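Local coordinates for protein lipoteichoic acid primase (PDB 4UOP) that belongs to the sulfatase family of metal-dependent enzymes and carries a bound magnesium ion in its extracellular catalytic domain, at residues G398-Y403 with K408-D413; D313-P318 with Y375-G380; S192-Y197 with L261-Q266. One frame throughout, in Å; residues are numbered along the deposited sequence.

The three contacts sample different layers of a sulfatase-type fold. Interaction 3 is buried: nearly parallel segments of helices 193-209 and 246-271 meet through apolar and aromatic groups against the large mixed sheet. Interaction 2, also buried, ties the short helix 312-315 to the loop between strands 371-373 and 381-383, and mixes one hydroxyl pair with a Met-aromatic contact. Interaction 1 lies at the surface, on the last pairing of the small antiparallel sheet, and relies on backbone polarity and a bridging water. The loop of interaction 2 joins two strands of that same sheet, and the centres of the two contacts are about 16 Å apart, whereas interaction 3 is on the opposite side of the chain's centre.

Interaction 1: residues G398-Y403 with K408-D413; sequences GAATNY and KELSSD
The chain passes Ala400 and Lys408 in antiparallel directions, their CA atoms 5.1 Å apart, and Lys408 N donates a fairly straight hydrogen bond (161°) to Ala400 O over 2.9 Å. The opposite half of the pairing is wetter: a water accepts from Ala400 N at 2.9 Å and donates to Lys408 O at 2.7 Å, bridging two backbone atoms too far apart to bond directly. Ala400 suits this place because its methyl leaves the second chain room to lie close. Its CB packs on Lys408 CB and also meets Leu410 CD2, both at 3.8 Å. Leu410 reaches back with its branched end; CD2 touches the backbone N of Ala400, while CD1 comes to 3.9 Å from Gly398 O. Lys408, extended from its first torsion onward (chi1 179°), stretches its aliphatic chain across the end of Asn402 at about a right angle, and Asn402 OD1 rests 3.5 Å from Lys408 CD. That touch is van der Waals in kind; the lysine bends only at its last torsion (68°) and carries its amine away. The amide nitrogen of Asn402 bonds instead to Thr406 OG1 in the intervening turn, which helps to hold the amide beside the lysine. Tyr387 on the next strand touches Ala400, Asn402 and Lys408 alike, and Tyr389 touches Leu410. Beyond the pairing the chain turns away through an inverse gamma turn centred on Leu410, and Ser411 takes the N-cap position of helix 412-433. Taken together, this is a beta hairpin at the edge of an antiparallel meander of five strands, its last short strand leading into the C-terminal helix.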
loop_
_atom_site.group_PDB
_atom_site.type_symbol
_atom_site.label_atom_id
_atom_site.label_comp_id
_atom_site.label_asym_id
_atom_site.label_seq_id
_atom_site.Cartn_x
_atom_site.Cartn_y
_atom_site.Cartn_z
ATOM N N GLY B 398 5.785 14.688 -16.595
ATOM C CA GLY B 398 4.493 14.003 -16.557
ATOM C C GLY B 398 3.699 14.243 -17.827
ATOM O O GLY B 398 4.234 14.750 -18.818
ATOM N N ALA B 399 2.417 13.889 -17.798
ATOM C CA ALA B 399 1.574 13.970 -18.976
ATOM C C ALA B 399 0.123 14.240 -18.600
ATOM O O ALA B 399 -0.407 13.610 -17.688
ATOM C CB ALA B 399 1.669 12.673 -19.778
ATOM N N ALA B 400 -0.479 15.204 -19.284
ATOM C CA ALA B 400 -1.898 15.468 -19.203
ATOM C C ALA B 400 -2.526 14.910 -20.460
ATOM O O ALA B 400 -2.044 15.159 -21.580
ATOM C CB ALA B 400 -2.171 16.950 -19.089
ATOM N N THR B 401 -3.578 14.125 -20.274
ATOM C CA THR B 401 -4.260 13.478 -21.373
ATOM C C THR B 401 -5.721 13.856 -21.324
ATOM O O THR B 401 -6.400 13.587 -20.328
ATOM C CB THR B 401 -4.107 11.949 -21.274
ATOM O OG1 THR B 401 -2.714 11.612 -21.234
ATOM C CG2 THR B 401 -4.741 11.255 -22.468
ATOM N N ASN B 402 -6.186 14.520 -22.378
ATOM C CA ASN B 402 -7.596 14.815 -22.542
ATOM C C ASN B 402 -8.392 13.529 -22.669
ATOM O O ASN B 402 -7.886 12.527 -23.141
ATOM C CB ASN B 402 -7.837 15.655 -23.794
ATOM C CG ASN B 402 -7.250 17.047 -23.692
ATOM O OD1 ASN B 402 -7.424 17.726 -22.692
ATOM N ND2 ASN B 402 -6.539 17.470 -24.729
ATOM N N TYR B 403 -9.659 13.586 -22.292
ATOM C CA TYR B 403 -10.500 12.396 -22.342
ATOM C C TYR B 403 -10.877 11.933 -23.747
ATOM O O TYR B 403 -11.359 10.814 -23.911
ATOM C CB TYR B 403 -11.741 12.578 -21.478
ATOM C CG TYR B 403 -11.447 12.688 -20.002
ATOM C CD1 TYR B 403 -10.318 12.099 -19.425
ATOM C CD2 TYR B 403 -12.326 13.347 -19.169
ATOM C CE1 TYR B 403 -10.070 12.199 -18.065
ATOM C CE2 TYR B 403 -12.093 13.450 -17.811
ATOM C CZ TYR B 403 -10.971 12.877 -17.261
ATOM O OH TYR B 403 -10.766 12.995 -15.906
ATOM N N LYS B 408 -2.532 17.017 -23.695
ATOM C CA LYS B 408 -2.817 18.364 -23.245
ATOM C C LYS B 408 -1.528 18.957 -22.733
ATOM O O LYS B 408 -0.838 18.354 -21.913
ATOM C CB LYS B 408 -3.879 18.380 -22.146
ATOM C CG LYS B 408 -4.195 19.775 -21.635
ATOM C CD LYS B 408 -5.369 19.793 -20.684
ATOM C CE LYS B 408 -5.595 21.183 -20.105
ATOM N NZ LYS B 408 -6.068 22.154 -21.125
ATOM N N GLU B 409 -1.199 20.139 -23.238
ATOM C CA GLU B 409 0.018 20.822 -22.834
ATOM C C GLU B 409 -0.009 21.145 -21.342
ATOM O O GLU B 409 -1.054 21.501 -20.786
ATOM C CB GLU B 409 0.194 22.110 -23.653
ATOM C CG GLU B 409 1.422 22.944 -23.296
ATOM C CD GLU B 409 2.733 22.364 -23.811
ATOM O OE1 GLU B 409 2.814 21.138 -24.072
ATOM O OE2 GLU B 409 3.696 23.151 -23.960
ATOM N N LEU B 410 1.152 21.041 -20.704
ATOM C CA LEU B 410 1.255 21.285 -19.273
ATOM C C LEU B 410 1.282 22.778 -18.971
ATOM O O LEU B 410 2.328 23.355 -18.698
ATOM C CB LEU B 410 2.491 20.590 -18.699
ATOM C CG LEU B 410 2.637 19.101 -19.019
ATOM C CD1 LEU B 410 3.824 18.538 -18.252
ATOM C CD2 LEU B 410 1.368 18.326 -18.681
ATOM N N SER B 411 0.104 23.383 -19.002
ATOM C CA SER B 411 -0.076 24.804 -18.729
ATOM C C SER B 411 -0.055 25.121 -17.235
ATOM O O SER B 411 0.091 24.228 -16.387
ATOM C CB SER B 411 -1.407 25.263 -19.329
ATOM O OG SER B 411 -2.493 24.719 -18.596
ATOM N N SER B 412 -0.200 26.410 -16.929
ATOM C CA SER B 412 -0.207 26.918 -15.560
ATOM C C SER B 412 -1.315 26.325 -14.699
ATOM O O SER B 412 -1.086 25.988 -13.542
ATOM C CB SER B 412 -0.331 28.452 -15.580
ATOM O OG SER B 412 -0.571 28.958 -14.280
ATOM N N ASP B 413 -2.515 26.213 -15.256
ATOM C CA ASP B 413 -3.635 25.597 -14.542
ATOM C C ASP B 413 -3.398 24.110 -14.259
ATOM O O ASP B 413 -3.825 23.606 -13.228
ATOM C CB ASP B 413 -4.954 25.787 -15.309
ATOM C CG ASP B 413 -5.630 27.131 -15.009
ATOM O OD1 ASP B 413 -5.129 27.900 -14.159
ATOM O OD2 ASP B 413 -6.681 27.418 -15.623
HETATM O O HOH W 1 0.992 16.493 -21.439
#

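Interaction 2: residues D313-P318 with Y375-G380; sequences DDYRIP and YTMPEG
Tyr315 keeps CG beside its backbone N and anti to its carbonyl carbon (chi1 -81°), which sends the ring toward the loop, and Thr376 holds OG1 between its own backbone N and carbonyl carbon (chi1 56°), facing the phenol. The two side chains come from opposite directions and their hydroxyls form a hydrogen bond, Tyr315 OH to Thr376 OG1, at 2.5 Å. Either oxygen could be the donor, and the distance is short enough that its exact value deserves caution. The threonine oxygen lies at the edge of the tyrosine ring and in its plane. Tyrosine suits the site because it is long enough to span backbones whose nearest CA atoms, those of Tyr315 and Thr376, are 10.8 Å apart, and still ends in a polar group; threonine answers with a compact hydroxyl on a short stem. Met377 adds a Met-aromatic contact: its SD is 5.2 Å from the ring centroid of Tyr315, set obliquely at 47° from the ring normal, and comes within 4.3 Å of CE2. Methionine suits this place, its unbranched thioether being long enough to reach the ring. Next to Tyr315 in sequence, Arg316 NH1 makes a salt bridge of 2.8 Å with Asp313 OD1, an oxygen that also accepts from Leu307 N. Pro226 of the second subunit packs on Thr376. Within the chain, Tyr315 lies on the short helix 312-315 and touches Phe100 of strand 94-100 and Phe383 of strand 381-383, its ring also meeting that of His286; it so joins the large mixed sheet to the small antiparallel one, while Met377 rests on Met388 of strand 387-390.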
loop_
_atom_site.group_PDB
_atom_site.type_symbol
_atom_site.label_atom_id
_atom_site.label_comp_id
_atom_site.label_asym_id
_atom_site.label_seq_id
_atom_site.Cartn_x
_atom_site.Cartn_y
_atom_site.Cartn_z
ATOM N N ASP B 313 -10.547 5.766 -17.241
ATOM C CA ASP B 313 -11.787 5.134 -17.666
ATOM C C ASP B 313 -12.269 4.099 -16.657
ATOM O O ASP B 313 -13.438 4.101 -16.321
ATOM C CB ASP B 313 -11.697 4.468 -19.027
ATOM C CG ASP B 313 -13.073 4.190 -19.607
ATOM O OD1 ASP B 313 -13.936 5.104 -19.594
ATOM O OD2 ASP B 313 -13.316 3.050 -20.059
ATOM N N ASP B 314 -11.370 3.223 -16.197
ATOM C CA ASP B 314 -11.725 2.174 -15.230
ATOM C C ASP B 314 -12.043 2.697 -13.847
ATOM O O ASP B 314 -12.847 2.114 -13.135
ATOM C CB ASP B 314 -10.592 1.146 -15.091
ATOM C CG ASP B 314 -10.508 0.189 -16.275
ATOM O OD1 ASP B 314 -11.477 0.052 -17.044
ATOM O OD2 ASP B 314 -9.465 -0.461 -16.396
ATOM N N TYR B 315 -11.453 3.827 -13.473
ATOM C CA TYR B 315 -11.682 4.366 -12.144
ATOM C C TYR B 315 -13.064 5.000 -11.979
ATOM O O TYR B 315 -13.444 5.378 -10.884
ATOM C CB TYR B 315 -10.579 5.367 -11.787
ATOM C CG TYR B 315 -9.298 4.734 -11.292
ATOM C CD1 TYR B 315 -8.894 3.483 -11.733
ATOM C CD2 TYR B 315 -8.465 5.407 -10.414
ATOM C CE1 TYR B 315 -7.707 2.909 -11.302
ATOM C CE2 TYR B 315 -7.269 4.849 -9.985
ATOM C CZ TYR B 315 -6.896 3.599 -10.438
ATOM O OH TYR B 315 -5.714 3.014 -10.041
ATOM N N ARG B 316 -13.825 5.115 -13.067
ATOM C CA ARG B 316 -15.184 5.586 -12.951
ATOM C C ARG B 316 -16.064 4.537 -12.282
ATOM O O ARG B 316 -16.065 3.359 -12.682
ATOM C CB ARG B 316 -15.772 5.960 -14.316
ATOM C CG ARG B 316 -14.939 6.933 -15.158
ATOM C CD ARG B 316 -15.101 6.675 -16.657
ATOM N NE ARG B 316 -16.440 6.881 -17.026
ATOM C CZ ARG B 316 -17.115 6.241 -17.974
ATOM N NH1 ARG B 316 -16.600 5.300 -18.763
ATOM N NH2 ARG B 316 -18.350 6.609 -18.134
ATOM N N ILE B 317 -16.844 4.988 -11.313
ATOM C CA ILE B 317 -17.774 4.159 -10.567
ATOM C C ILE B 317 -19.156 4.749 -10.775
ATOM O O ILE B 317 -19.297 5.976 -10.918
ATOM C CB ILE B 317 -17.435 4.086 -9.052
ATOM C CG1 ILE B 317 -17.089 5.477 -8.507
ATOM C CG2 ILE B 317 -16.254 3.158 -8.842
ATOM C CD1 ILE B 317 -16.997 5.598 -7.002
ATOM N N PRO B 318 -20.198 3.907 -10.780
ATOM C CA PRO B 318 -21.516 4.525 -10.897
ATOM C C PRO B 318 -21.860 5.381 -9.674
ATOM O O PRO B 318 -21.378 5.110 -8.567
ATOM C CB PRO B 318 -22.457 3.334 -11.023
ATOM C CG PRO B 318 -21.721 2.206 -10.344
ATOM C CD PRO B 318 -20.280 2.440 -10.644
ATOM N N TYR B 375 -1.511 6.165 -4.493
ATOM C CA TYR B 375 -1.242 4.740 -4.268
ATOM C C TYR B 375 -1.036 3.953 -5.545
ATOM O O TYR B 375 0.041 3.422 -5.763
ATOM C CB TYR B 375 -2.305 4.083 -3.415
ATOM C CG TYR B 375 -1.925 2.692 -2.988
ATOM C CD1 TYR B 375 -0.847 2.484 -2.133
ATOM C CD2 TYR B 375 -2.618 1.590 -3.459
ATOM C CE1 TYR B 375 -0.498 1.210 -1.726
ATOM C CE2 TYR B 375 -2.277 0.308 -3.058
ATOM C CZ TYR B 375 -1.213 0.129 -2.205
ATOM O OH TYR B 375 -0.847 -1.128 -1.808
ATOM N N THR B 376 -2.062 3.858 -6.380
ATOM C CA THR B 376 -1.934 3.235 -7.685
ATOM C C THR B 376 -1.495 4.252 -8.742
ATOM O O THR B 376 -1.163 3.881 -9.864
ATOM C CB THR B 376 -3.260 2.590 -8.124
ATOM O OG1 THR B 376 -4.296 3.574 -8.106
ATOM C CG2 THR B 376 -3.646 1.459 -7.199
ATOM N N MET B 377 -1.510 5.537 -8.379
ATOM C CA MET B 377 -0.959 6.607 -9.209
ATOM C C MET B 377 -0.052 7.442 -8.326
ATOM O O MET B 377 -0.284 7.522 -7.125
ATOM C CB MET B 377 -2.077 7.504 -9.756
ATOM C CG MET B 377 -3.141 6.737 -10.511
ATOM S SD MET B 377 -4.401 7.820 -11.217
ATOM C CE MET B 377 -3.482 8.651 -12.505
ATOM N N PRO B 378 0.968 8.079 -8.911
ATOM C CA PRO B 378 1.821 8.922 -8.070
ATOM C C PRO B 378 1.115 10.151 -7.518
ATOM O O PRO B 378 0.174 10.662 -8.132
ATOM C CB PRO B 378 2.967 9.333 -9.005
ATOM C CG PRO B 378 2.496 9.060 -10.379
ATOM C CD PRO B 378 1.488 7.959 -10.287
ATOM N N GLU B 379 1.590 10.621 -6.371
ATOM C CA GLU B 379 1.015 11.775 -5.684
ATOM C C GLU B 379 1.046 12.972 -6.626
ATOM O O GLU B 379 2.062 13.229 -7.271
ATOM C CB GLU B 379 1.813 12.115 -4.416
ATOM C CG GLU B 379 2.013 10.952 -3.442
ATOM C CD GLU B 379 1.052 10.955 -2.273
ATOM O OE1 GLU B 379 0.850 12.031 -1.669
ATOM O OE2 GLU B 379 0.516 9.874 -1.934
ATOM N N GLY B 380 -0.059 13.710 -6.684
ATOM C CA GLY B 380 -0.197 14.833 -7.602
ATOM C C GLY B 380 -0.987 14.471 -8.851
ATOM O O GLY B 380 -1.305 15.344 -9.654
#

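Interaction 3: residues S192-Y197 with L261-Q266; sequences SDEVLY and LGEFIQ
Tyr197 and Phe264 lay their rings against each other in an offset stack, with planes only 17° from parallel and centroids 4.7 Å apart. The slide between them is large enough that each ring is met near its rim. Tyr197 CD1 sits over one face of the phenylalanine, 3.5 Å from Phe264 CG, while Phe264 CB lies over a face of the tyrosine and makes a CH-pi contact, 4.0 Å from the ring centroid. The backbone places that CB; the first torsion of Phe264 (chi1 177°) then points the ring away from its own backbone N, and the ring ends almost parallel to that of Tyr197. Farther out, the phenol end of Tyr197 meets Leu261, whose CD1 touches OH at 3.7 Å. A tyrosine therefore fits well: its ring is long enough to face Phe264 near its root and Leu261, one turn earlier on the same helix, near its tip. The segments 193-197 and 261-266 run almost the same way (crossing angle -17°), their axes 9.7 Å apart, and the two rings pack in the space between them. Ser192, just before helix 193-209, is its N-cap: its OG accepts from Val195 N at 3.3 Å. Beneath the stack, Tyr197 and Leu261 rest on Leu65 of strand 59-65, and Tyr197 and Phe264 on Leu218 of strand 214-219, as expected where helices pack on the central sheet of an alpha/beta domain. Where the two helices are partly exposed the chemistry changes: Glu194 OE2 and Glu263 OE1 come within 4.2 Å. Lys259 offers Glu263 a long, weak ion pair, but the like charges probably repel and may raise the proton affinity of one carboxylate, so cohesion here rests on dispersion and apolar burial among the three inner side chains.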
loop_
_atom_site.group_PDB
_atom_site.type_symbol
_atom_site.label_atom_id
_atom_site.label_comp_id
_atom_site.label_asym_id
_atom_site.label_seq_id
_atom_site.Cartn_x
_atom_site.Cartn_y
_atom_site.Cartn_z
ATOM N N SER B 192 -26.094 -13.285 1.415
ATOM C CA SER B 192 -26.285 -12.637 0.134
ATOM C C SER B 192 -26.772 -11.205 0.299
ATOM O O SER B 192 -27.260 -10.831 1.370
ATOM C CB SER B 192 -27.308 -13.420 -0.677
ATOM O OG SER B 192 -28.577 -13.363 -0.057
ATOM N N ASP B 193 -26.646 -10.421 -0.772
ATOM C CA ASP B 193 -27.264 -9.099 -0.822
ATOM C C ASP B 193 -28.774 -9.182 -0.554
ATOM O O ASP B 193 -29.336 -8.261 0.016
ATOM C CB ASP B 193 -27.040 -8.419 -2.176
ATOM C CG ASP B 193 -25.591 -8.006 -2.414
ATOM O OD1 ASP B 193 -24.725 -8.130 -1.513
ATOM O OD2 ASP B 193 -25.325 -7.544 -3.540
ATOM N N GLU B 194 -29.441 -10.260 -0.988
ATOM C CA GLU B 194 -30.861 -10.419 -0.676
ATOM C C GLU B 194 -31.100 -10.411 0.836
ATOM O O GLU B 194 -32.024 -9.782 1.307
ATOM C CB GLU B 194 -31.454 -11.699 -1.280
ATOM C CG GLU B 194 -32.959 -11.816 -1.075
ATOM C CD GLU B 194 -33.614 -12.885 -1.948
ATOM O OE1 GLU B 194 -32.905 -13.773 -2.465
ATOM O OE2 GLU B 194 -34.856 -12.830 -2.121
ATOM N N VAL B 195 -30.252 -11.103 1.586
ATOM C CA VAL B 195 -30.379 -11.152 3.049
ATOM C C VAL B 195 -30.046 -9.767 3.650
ATOM O O VAL B 195 -30.707 -9.318 4.592
ATOM C CB VAL B 195 -29.471 -12.245 3.646
ATOM C CG1 VAL B 195 -29.449 -12.180 5.160
ATOM C CG2 VAL B 195 -29.930 -13.637 3.185
ATOM N N LEU B 196 -29.039 -9.098 3.087
ATOM C CA LEU B 196 -28.670 -7.742 3.522
ATOM C C LEU B 196 -29.888 -6.842 3.488
ATOM O O LEU B 196 -30.270 -6.241 4.512
ATOM C CB LEU B 196 -27.555 -7.167 2.633
ATOM C CG LEU B 196 -27.241 -5.674 2.791
ATOM C CD1 LEU B 196 -26.615 -5.420 4.152
ATOM C CD2 LEU B 196 -26.335 -5.216 1.671
ATOM N N TYR B 197 -30.553 -6.798 2.333
ATOM C CA TYR B 197 -31.665 -5.878 2.156
ATOM C C TYR B 197 -32.913 -6.310 2.934
ATOM O O TYR B 197 -33.618 -5.481 3.510
ATOM C CB TYR B 197 -31.993 -5.699 0.677
ATOM C CG TYR B 197 -30.856 -5.123 -0.138
ATOM C CD1 TYR B 197 -30.207 -3.950 0.267
ATOM C CD2 TYR B 197 -30.431 -5.730 -1.306
ATOM C CE1 TYR B 197 -29.157 -3.430 -0.466
ATOM C CE2 TYR B 197 -29.397 -5.206 -2.060
ATOM C CZ TYR B 197 -28.744 -4.047 -1.629
ATOM O OH TYR B 197 -27.687 -3.537 -2.366
ATOM N N LEU B 261 -30.793 -5.077 -5.497
ATOM C CA LEU B 261 -30.941 -3.628 -5.264
ATOM C C LEU B 261 -32.305 -3.120 -5.733
ATOM O O LEU B 261 -32.980 -2.378 -5.020
ATOM C CB LEU B 261 -29.831 -2.858 -5.958
ATOM C CG LEU B 261 -29.855 -1.340 -5.729
ATOM C CD1 LEU B 261 -29.592 -1.002 -4.265
ATOM C CD2 LEU B 261 -28.845 -0.662 -6.639
ATOM N N GLY B 262 -32.744 -3.573 -6.903
ATOM C CA GLY B 262 -34.059 -3.212 -7.428
ATOM C C GLY B 262 -35.216 -3.637 -6.530
ATOM O O GLY B 262 -36.193 -2.911 -6.360
ATOM N N GLU B 263 -35.122 -4.834 -5.963
ATOM C CA GLU B 263 -36.136 -5.307 -5.023
ATOM C C GLU B 263 -36.170 -4.478 -3.725
ATOM O O GLU B 263 -37.248 -4.228 -3.173
ATOM C CB GLU B 263 -35.954 -6.798 -4.733
ATOM C CG GLU B 263 -36.281 -7.639 -5.966
ATOM C CD GLU B 263 -36.010 -9.126 -5.793
ATOM O OE1 GLU B 263 -35.945 -9.609 -4.645
ATOM O OE2 GLU B 263 -35.848 -9.811 -6.825
ATOM N N PHE B 264 -34.993 -4.076 -3.247
ATOM C CA PHE B 264 -34.877 -3.221 -2.075
ATOM C C PHE B 264 -35.531 -1.866 -2.362
ATOM O O PHE B 264 -36.321 -1.370 -1.541
ATOM C CB PHE B 264 -33.411 -3.087 -1.686
ATOM C CG PHE B 264 -33.144 -2.178 -0.526
ATOM C CD1 PHE B 264 -33.717 -2.415 0.722
ATOM C CD2 PHE B 264 -32.257 -1.131 -0.660
ATOM C CE1 PHE B 264 -33.444 -1.581 1.794
ATOM C CE2 PHE B 264 -31.981 -0.301 0.415
ATOM C CZ PHE B 264 -32.571 -0.527 1.640
ATOM N N ILE B 265 -35.250 -1.302 -3.536
ATOM C CA ILE B 265 -35.861 -0.046 -3.960
ATOM C C ILE B 265 -37.391 -0.164 -4.020
ATOM O O ILE B 265 -38.101 0.724 -3.563
ATOM C CB ILE B 265 -35.311 0.418 -5.327
ATOM C CG1 ILE B 265 -33.846 0.834 -5.203
ATOM C CG2 ILE B 265 -36.127 1.570 -5.884
ATOM C CD1 ILE B 265 -33.125 1.000 -6.523
ATOM N N GLN B 266 -37.900 -1.262 -4.568
ATOM C CA GLN B 266 -39.346 -1.430 -4.672
ATOM C C GLN B 266 -40.010 -1.470 -3.274
ATOM O O GLN B 266 -41.105 -0.925 -3.087
ATOM C CB GLN B 266 -39.699 -2.667 -5.498
ATOM C CG GLN B 266 -41.175 -2.792 -5.853
ATOM C CD GLN B 266 -41.692 -1.583 -6.614
ATOM O OE1 GLN B 266 -41.178 -1.234 -7.672
ATOM N NE2 GLN B 266 -42.678 -0.912 -6.049
#